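Local coordinates for N-terminal acetyltransferase-like protein (Chaetomium thermophilum, PDB 5NNP) that probably serves as the helical-repeat auxiliary subunit of an N-terminal acetyltransferase complex of the NatA type, holding its partner chains in an all-helical scaffold, at residues 561-572 with 678-686. Sequence-based numbering, arbitrary orientation.
Sequences LDAVNLYLSMYD and AGFEVYIRK
Leu568 pushes as a knob into a hole formed by Ala678, Glu681, Val682 and Arg685, a worked example of knobs-into-holes packing in the helical-repeat scaffold of what is probably a NatA auxiliary subunit. The two helix segments run broadly the same way, crossing at 35° with axes 10.3 Å apart at closest approach. Among the apolar contacts, Leu568 divides its branches: CD1 rests on Glu681 CB at 3.7 Å, while CD2 lies over one face of the Arg685 guanidinium. Toward the N-terminal ends of the two segments, Leu561 CD1 and Val564 CG1 both meet the small Ala678 CB. With CG anti to the backbone N (chi1 180°), the ring of Tyr571 is sent out along Arg685, passing its stem obliquely with CD2 3.4 Å from Arg685 CD.

The polar contacts form a salt-bridge network. Arg685, extended from CG to NE, grips Asp572 side-on, with carboxylate and guanidinium planes only 14° apart. Its remaining nitrogen, NH1, reaches back to Glu681 O and, at 2.9 Å, to Glu681 OE1, whose carboxylate also bonds Gln712 on helix 707-723. A methionine in place of Arg685 would probably leave the Asp572 carboxylate without its mate and Glu681 without this counter-charge. In the fork itself, Arg685 NE meets the syn lone pair of Asp572 OD1 at 3.2 Å, and Arg685 NH2 that of Asp572 OD2 at 3.3 Å.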
ATOM      1  N   LEU A 561       6.450  -7.316 -15.114  1.00 34.10           N
ATOM      2  CA  LEU A 561       6.539  -7.199 -16.561  1.00 41.53           C
ATOM      3  C   LEU A 561       7.991  -7.370 -17.022  1.00 48.27           C
ATOM      4  O   LEU A 561       8.238  -7.853 -18.119  1.00 47.21           O
ATOM      5  CB  LEU A 561       5.969  -5.867 -17.035  1.00 41.65           C
ATOM      6  CG  LEU A 561       6.054  -5.607 -18.539  1.00 48.12           C
ATOM      7  CD1 LEU A 561       5.389  -6.702 -19.374  1.00 41.97           C
ATOM      8  CD2 LEU A 561       5.420  -4.274 -18.837  1.00 49.14           C
ATOM      9  N   ASP A 562       8.948  -6.991 -16.176  1.00 47.60           N
ATOM     10  CA  ASP A 562      10.359  -7.254 -16.469  1.00 40.99           C
ATOM     11  C   ASP A 562      10.620  -8.757 -16.576  1.00 36.89           C
ATOM     12  O   ASP A 562      11.140  -9.229 -17.580  1.00 39.10           O
ATOM     13  CB  ASP A 562      11.290  -6.655 -15.405  1.00 41.17           C
ATOM     14  CG  ASP A 562      11.250  -5.131 -15.355  1.00 41.80           C
ATOM     15  OD1 ASP A 562      10.704  -4.477 -16.269  1.00 39.84           O
ATOM     16  OD2 ASP A 562      11.783  -4.574 -14.378  1.00 40.10           O
ATOM     17  N   ALA A 563      10.277  -9.502 -15.528  1.00 40.68           N
ATOM     18  CA  ALA A 563      10.394 -10.968 -15.548  1.00 45.91           C
ATOM     19  C   ALA A 563       9.813 -11.594 -16.831  1.00 45.92           C
ATOM     20  O   ALA A 563      10.460 -12.409 -17.475  1.00 44.95           O
ATOM     21  CB  ALA A 563       9.709 -11.580 -14.314  1.00 37.36           C
ATOM     22  N   VAL A 564       8.596 -11.208 -17.197  1.00 42.73           N
ATOM     23  CA  VAL A 564       7.919 -11.834 -18.325  1.00 51.62           C
ATOM     24  C   VAL A 564       8.665 -11.540 -19.626  1.00 61.12           C
ATOM     25  O   VAL A 564       8.877 -12.435 -20.445  1.00 66.10           O
ATOM     26  CB  VAL A 564       6.443 -11.376 -18.422  1.00 48.75           C
ATOM     27  CG1 VAL A 564       5.862 -11.702 -19.782  1.00 43.17           C
ATOM     28  CG2 VAL A 564       5.613 -12.029 -17.305  1.00 42.96           C
ATOM     29  N   ASN A 565       9.086 -10.292 -19.797  1.00 55.46           N
ATOM     30  CA  ASN A 565       9.912  -9.912 -20.936  1.00 52.95           C
ATOM     31  C   ASN A 565      11.268 -10.635 -20.995  1.00 54.40           C
ATOM     32  O   ASN A 565      11.754 -10.974 -22.078  1.00 53.54           O
ATOM     33  CB  ASN A 565      10.137  -8.400 -20.928  1.00 43.47           C
ATOM     34  CG  ASN A 565       8.929  -7.635 -21.427  1.00 47.95           C
ATOM     35  OD1 ASN A 565       8.107  -8.162 -22.188  1.00 48.42           O
ATOM     36  ND2 ASN A 565       8.817  -6.379 -21.011  1.00 52.73           N
ATOM     37  N   LEU A 566      11.874 -10.880 -19.837  1.00 48.76           N
ATOM     38  CA  LEU A 566      13.169 -11.547 -19.784  1.00 45.70           C
ATOM     39  C   LEU A 566      13.043 -13.047 -20.059  1.00 52.60           C
ATOM     40  O   LEU A 566      13.946 -13.644 -20.652  1.00 62.00           O
ATOM     41  CB  LEU A 566      13.839 -11.307 -18.430  1.00 45.60           C
ATOM     42  CG  LEU A 566      15.219 -11.926 -18.190  1.00 56.12           C
ATOM     43  CD1 LEU A 566      16.193 -11.601 -19.330  1.00 45.98           C
ATOM     44  CD2 LEU A 566      15.789 -11.483 -16.832  1.00 42.08           C
ATOM     45  N   TYR A 567      11.934 -13.657 -19.643  1.00 44.27           N
ATOM     46  CA  TYR A 567      11.693 -15.072 -19.961  1.00 53.27           C
ATOM     47  C   TYR A 567      11.399 -15.252 -21.456  1.00 56.57           C
ATOM     48  O   TYR A 567      11.840 -16.223 -22.072  1.00 59.60           O
ATOM     49  CB  TYR A 567      10.538 -15.649 -19.129  1.00 48.25           C
ATOM     50  CG  TYR A 567      10.907 -16.059 -17.712  1.00 53.38           C
ATOM     51  CD1 TYR A 567      11.922 -16.979 -17.475  1.00 51.04           C
ATOM     52  CD2 TYR A 567      10.224 -15.542 -16.612  1.00 52.04           C
ATOM     53  CE1 TYR A 567      12.258 -17.363 -16.192  1.00 49.88           C
ATOM     54  CE2 TYR A 567      10.559 -15.920 -15.319  1.00 54.05           C
ATOM     55  CZ  TYR A 567      11.572 -16.833 -15.117  1.00 54.24           C
ATOM     56  OH  TYR A 567      11.901 -17.217 -13.836  1.00 50.82           O
ATOM     57  N   LEU A 568      10.635 -14.318 -22.020  1.00 49.22           N
ATOM     58  CA  LEU A 568      10.362 -14.282 -23.448  1.00 55.66           C
ATOM     59  C   LEU A 568      11.661 -14.217 -24.249  1.00 68.75           C
ATOM     60  O   LEU A 568      11.833 -14.909 -25.266  1.00 64.15           O
ATOM     61  CB  LEU A 568       9.488 -13.081 -23.786  1.00 48.96           C
ATOM     62  CG  LEU A 568       7.985 -13.291 -23.697  1.00 58.29           C
ATOM     63  CD1 LEU A 568       7.249 -11.955 -23.817  1.00 47.18           C
ATOM     64  CD2 LEU A 568       7.546 -14.283 -24.773  1.00 50.29           C
ATOM     65  N   SER A 569      12.566 -13.363 -23.782  1.00 71.61           N
ATOM     66  CA  SER A 569      13.876 -13.230 -24.394  1.00 70.75           C
ATOM     67  C   SER A 569      14.644 -14.542 -24.294  1.00 66.33           C
ATOM     68  O   SER A 569      15.205 -15.015 -25.282  1.00 62.63           O
ATOM     69  CB  SER A 569      14.659 -12.099 -23.733  1.00 72.38           C
ATOM     70  OG  SER A 569      16.051 -12.263 -23.930  1.00 85.86           O
ATOM     71  N   MET A 570      14.661 -15.129 -23.097  1.00 60.62           N
ATOM     72  CA  MET A 570      15.331 -16.410 -22.881  1.00 57.28           C
ATOM     73  C   MET A 570      14.744 -17.516 -23.748  1.00 59.30           C
ATOM     74  O   MET A 570      15.455 -18.439 -24.140  1.00 63.62           O
ATOM     75  CB  MET A 570      15.258 -16.822 -21.409  1.00 52.30           C
ATOM     76  CG  MET A 570      16.023 -15.920 -20.465  1.00 51.53           C
ATOM     77  SD  MET A 570      15.547 -16.221 -18.745  1.00 56.63           S
ATOM     78  CE  MET A 570      16.064 -17.927 -18.532  1.00 53.66           C
ATOM     79  N   TYR A 571      13.453 -17.428 -24.050  1.00 61.84           N
ATOM     80  CA  TYR A 571      12.817 -18.442 -24.881  1.00 73.46           C
ATOM     81  C   TYR A 571      13.299 -18.362 -26.322  1.00 75.67           C
ATOM     82  O   TYR A 571      13.391 -19.384 -27.001  1.00 81.61           O
ATOM     83  CB  TYR A 571      11.287 -18.326 -24.847  1.00 76.78           C
ATOM     84  CG  TYR A 571      10.575 -19.364 -25.714  1.00 74.87           C
ATOM     85  CD1 TYR A 571      10.530 -20.702 -25.338  1.00 71.11           C
ATOM     86  CD2 TYR A 571       9.946 -18.999 -26.901  1.00 71.47           C
ATOM     87  CE1 TYR A 571       9.878 -21.650 -26.122  1.00 70.62           C
ATOM     88  CE2 TYR A 571       9.288 -19.938 -27.687  1.00 71.68           C
ATOM     89  CZ  TYR A 571       9.258 -21.267 -27.298  1.00 71.01           C
ATOM     90  OH  TYR A 571       8.604 -22.212 -28.083  1.00 66.87           O
ATOM     91  N   ASP A 572      13.610 -17.151 -26.785  1.00 72.87           N
ATOM     92  CA  ASP A 572      14.044 -16.951 -28.170  1.00 72.10           C
ATOM     93  C   ASP A 572      15.560 -17.046 -28.315  1.00 77.46           C
ATOM     94  O   ASP A 572      16.079 -17.088 -29.430  1.00 78.13           O
ATOM     95  CB  ASP A 572      13.557 -15.597 -28.698  1.00 65.40           C
ATOM     96  CG  ASP A 572      12.051 -15.435 -28.601  1.00 68.53           C
ATOM     97  OD1 ASP A 572      11.351 -16.417 -28.263  1.00 76.89           O
ATOM     98  OD2 ASP A 572      11.565 -14.320 -28.873  1.00 62.79           O
ATOM     99  N   ALA A 678       2.345  -8.342 -23.749  1.00 52.23           N
ATOM    100  CA  ALA A 678       3.301  -9.336 -23.267  1.00 51.31           C
ATOM    101  C   ALA A 678       2.644 -10.702 -23.114  1.00 57.94           C
ATOM    102  O   ALA A 678       3.260 -11.729 -23.413  1.00 58.40           O
ATOM    103  CB  ALA A 678       3.919  -8.899 -21.947  1.00 45.40           C
ATOM    104  N   GLY A 679       1.401 -10.707 -22.645  1.00 42.59           N
ATOM    105  CA  GLY A 679       0.630 -11.930 -22.568  1.00 45.49           C
ATOM    106  C   GLY A 679       0.484 -12.585 -23.937  1.00 53.70           C
ATOM    107  O   GLY A 679       0.652 -13.803 -24.086  1.00 49.05           O
ATOM    108  N   PHE A 680       0.173 -11.778 -24.945  1.00 51.44           N
ATOM    109  CA  PHE A 680       0.011 -12.308 -26.287  1.00 53.82           C
ATOM    110  C   PHE A 680       1.271 -13.046 -26.749  1.00 56.79           C
ATOM    111  O   PHE A 680       1.202 -14.188 -27.216  1.00 62.74           O
ATOM    112  CB  PHE A 680      -0.327 -11.193 -27.266  1.00 57.96           C
ATOM    113  CG  PHE A 680      -0.533 -11.681 -28.669  1.00 57.16           C
ATOM    114  CD1 PHE A 680       0.547 -11.858 -29.517  1.00 59.48           C
ATOM    115  CD2 PHE A 680      -1.800 -11.981 -29.135  1.00 54.72           C
ATOM    116  CE1 PHE A 680       0.371 -12.319 -30.803  1.00 58.75           C
ATOM    117  CE2 PHE A 680      -1.981 -12.437 -30.420  1.00 64.35           C
ATOM    118  CZ  PHE A 680      -0.895 -12.607 -31.256  1.00 61.20           C
ATOM    119  N   GLU A 681       2.418 -12.393 -26.595  1.00 53.43           N
ATOM    120  CA  GLU A 681       3.702 -12.992 -26.951  1.00 54.85           C
ATOM    121  C   GLU A 681       3.960 -14.331 -26.244  1.00 52.78           C
ATOM    122  O   GLU A 681       4.482 -15.265 -26.859  1.00 58.40           O
ATOM    123  CB  GLU A 681       4.837 -12.014 -26.642  1.00 54.68           C
ATOM    124  CG  GLU A 681       4.690 -10.681 -27.333  1.00 52.14           C
ATOM    125  CD  GLU A 681       4.702 -10.805 -28.835  1.00 64.39           C
ATOM    126  OE1 GLU A 681       5.192 -11.834 -29.343  1.00 69.25           O
ATOM    127  OE2 GLU A 681       4.217  -9.872 -29.507  1.00 67.58           O
ATOM    128  N   VAL A 682       3.595 -14.423 -24.963  1.00 49.46           N
ATOM    129  CA  VAL A 682       3.749 -15.661 -24.189  1.00 48.36           C
ATOM    130  C   VAL A 682       2.850 -16.796 -24.675  1.00 64.12           C
ATOM    131  O   VAL A 682       3.307 -17.935 -24.802  1.00 70.34           O
ATOM    132  CB  VAL A 682       3.453 -15.445 -22.696  1.00 57.03           C
ATOM    133  CG1 VAL A 682       3.316 -16.786 -21.969  1.00 47.25           C
ATOM    134  CG2 VAL A 682       4.529 -14.578 -22.051  1.00 52.77           C
ATOM    135  N   TYR A 683       1.585 -16.492 -24.960  1.00 57.85           N
ATOM    136  CA  TYR A 683       0.621 -17.527 -25.349  1.00 59.92           C
ATOM    137  C   TYR A 683       0.767 -18.076 -26.776  1.00 64.81           C
ATOM    138  O   TYR A 683       0.509 -19.263 -26.998  1.00 67.99           O
ATOM    139  CB  TYR A 683      -0.803 -17.013 -25.161  1.00 58.09           C
ATOM    140  CG  TYR A 683      -1.202 -16.903 -23.710  1.00 56.16           C
ATOM    141  CD1 TYR A 683      -0.960 -17.941 -22.826  1.00 59.47           C
ATOM    142  CD2 TYR A 683      -1.808 -15.757 -23.221  1.00 47.82           C
ATOM    143  CE1 TYR A 683      -1.323 -17.847 -21.499  1.00 57.18           C
ATOM    144  CE2 TYR A 683      -2.173 -15.654 -21.900  1.00 53.42           C
ATOM    145  CZ  TYR A 683      -1.927 -16.703 -21.042  1.00 54.91           C
ATOM    146  OH  TYR A 683      -2.290 -16.605 -19.723  1.00 51.31           O
ATOM    147  N   ILE A 684       1.157 -17.252 -27.747  1.00 64.14           N
ATOM    148  CA  ILE A 684       1.370 -17.811 -29.088  1.00 76.58           C
ATOM    149  C   ILE A 684       2.508 -18.824 -29.053  1.00 78.58           C
ATOM    150  O   ILE A 684       2.453 -19.864 -29.718  1.00 79.38           O
ATOM    151  CB  ILE A 684       1.689 -16.745 -30.154  1.00 73.94           C
ATOM    152  CG1 ILE A 684       2.671 -15.720 -29.607  1.00 70.98           C
ATOM    153  CG2 ILE A 684       0.421 -16.064 -30.623  1.00 80.09           C
ATOM    154  CD1 ILE A 684       2.828 -14.528 -30.495  1.00 71.50           C
ATOM    155  N   ARG A 685       3.530 -18.517 -28.256  1.00 75.50           N
ATOM    156  CA  ARG A 685       4.689 -19.388 -28.098  1.00 72.86           C
ATOM    157  C   ARG A 685       4.303 -20.673 -27.368  1.00 78.54           C
ATOM    158  O   ARG A 685       4.829 -21.753 -27.649  1.00 86.18           O
ATOM    159  CB  ARG A 685       5.807 -18.650 -27.355  1.00 68.53           C
ATOM    160  CG  ARG A 685       6.465 -17.543 -28.179  1.00 62.41           C
ATOM    161  CD  ARG A 685       7.459 -16.760 -27.351  1.00 62.74           C
ATOM    162  NE  ARG A 685       8.182 -15.732 -28.102  1.00 64.15           N
ATOM    163  CZ  ARG A 685       7.629 -14.634 -28.619  1.00 64.02           C
ATOM    164  NH1 ARG A 685       6.323 -14.419 -28.504  1.00 62.13           N
ATOM    165  NH2 ARG A 685       8.384 -13.754 -29.269  1.00 64.90           N
ATOM    166  N   LYS A 686       3.365 -20.540 -26.438  1.00 78.79           N
ATOM    167  CA  LYS A 686       2.856 -21.656 -25.655  1.00 69.82           C
ATOM    168  C   LYS A 686       1.882 -22.502 -26.475  1.00 68.71           C
ATOM    169  O   LYS A 686       1.400 -23.531 -25.999  1.00 71.75           O
ATOM    170  CB  LYS A 686       2.168 -21.135 -24.390  1.00 65.37           C
ATOM    171  CG  LYS A 686       2.809 -21.564 -23.082  1.00 64.17           C
ATOM    172  CD  LYS A 686       1.999 -21.062 -21.881  1.00 55.69           C
ATOM    173  CE  LYS A 686       2.059 -22.069 -20.739  1.00 62.34           C
ATOM    174  NZ  LYS A 686       1.152 -21.716 -19.615  1.00 72.94           N
TER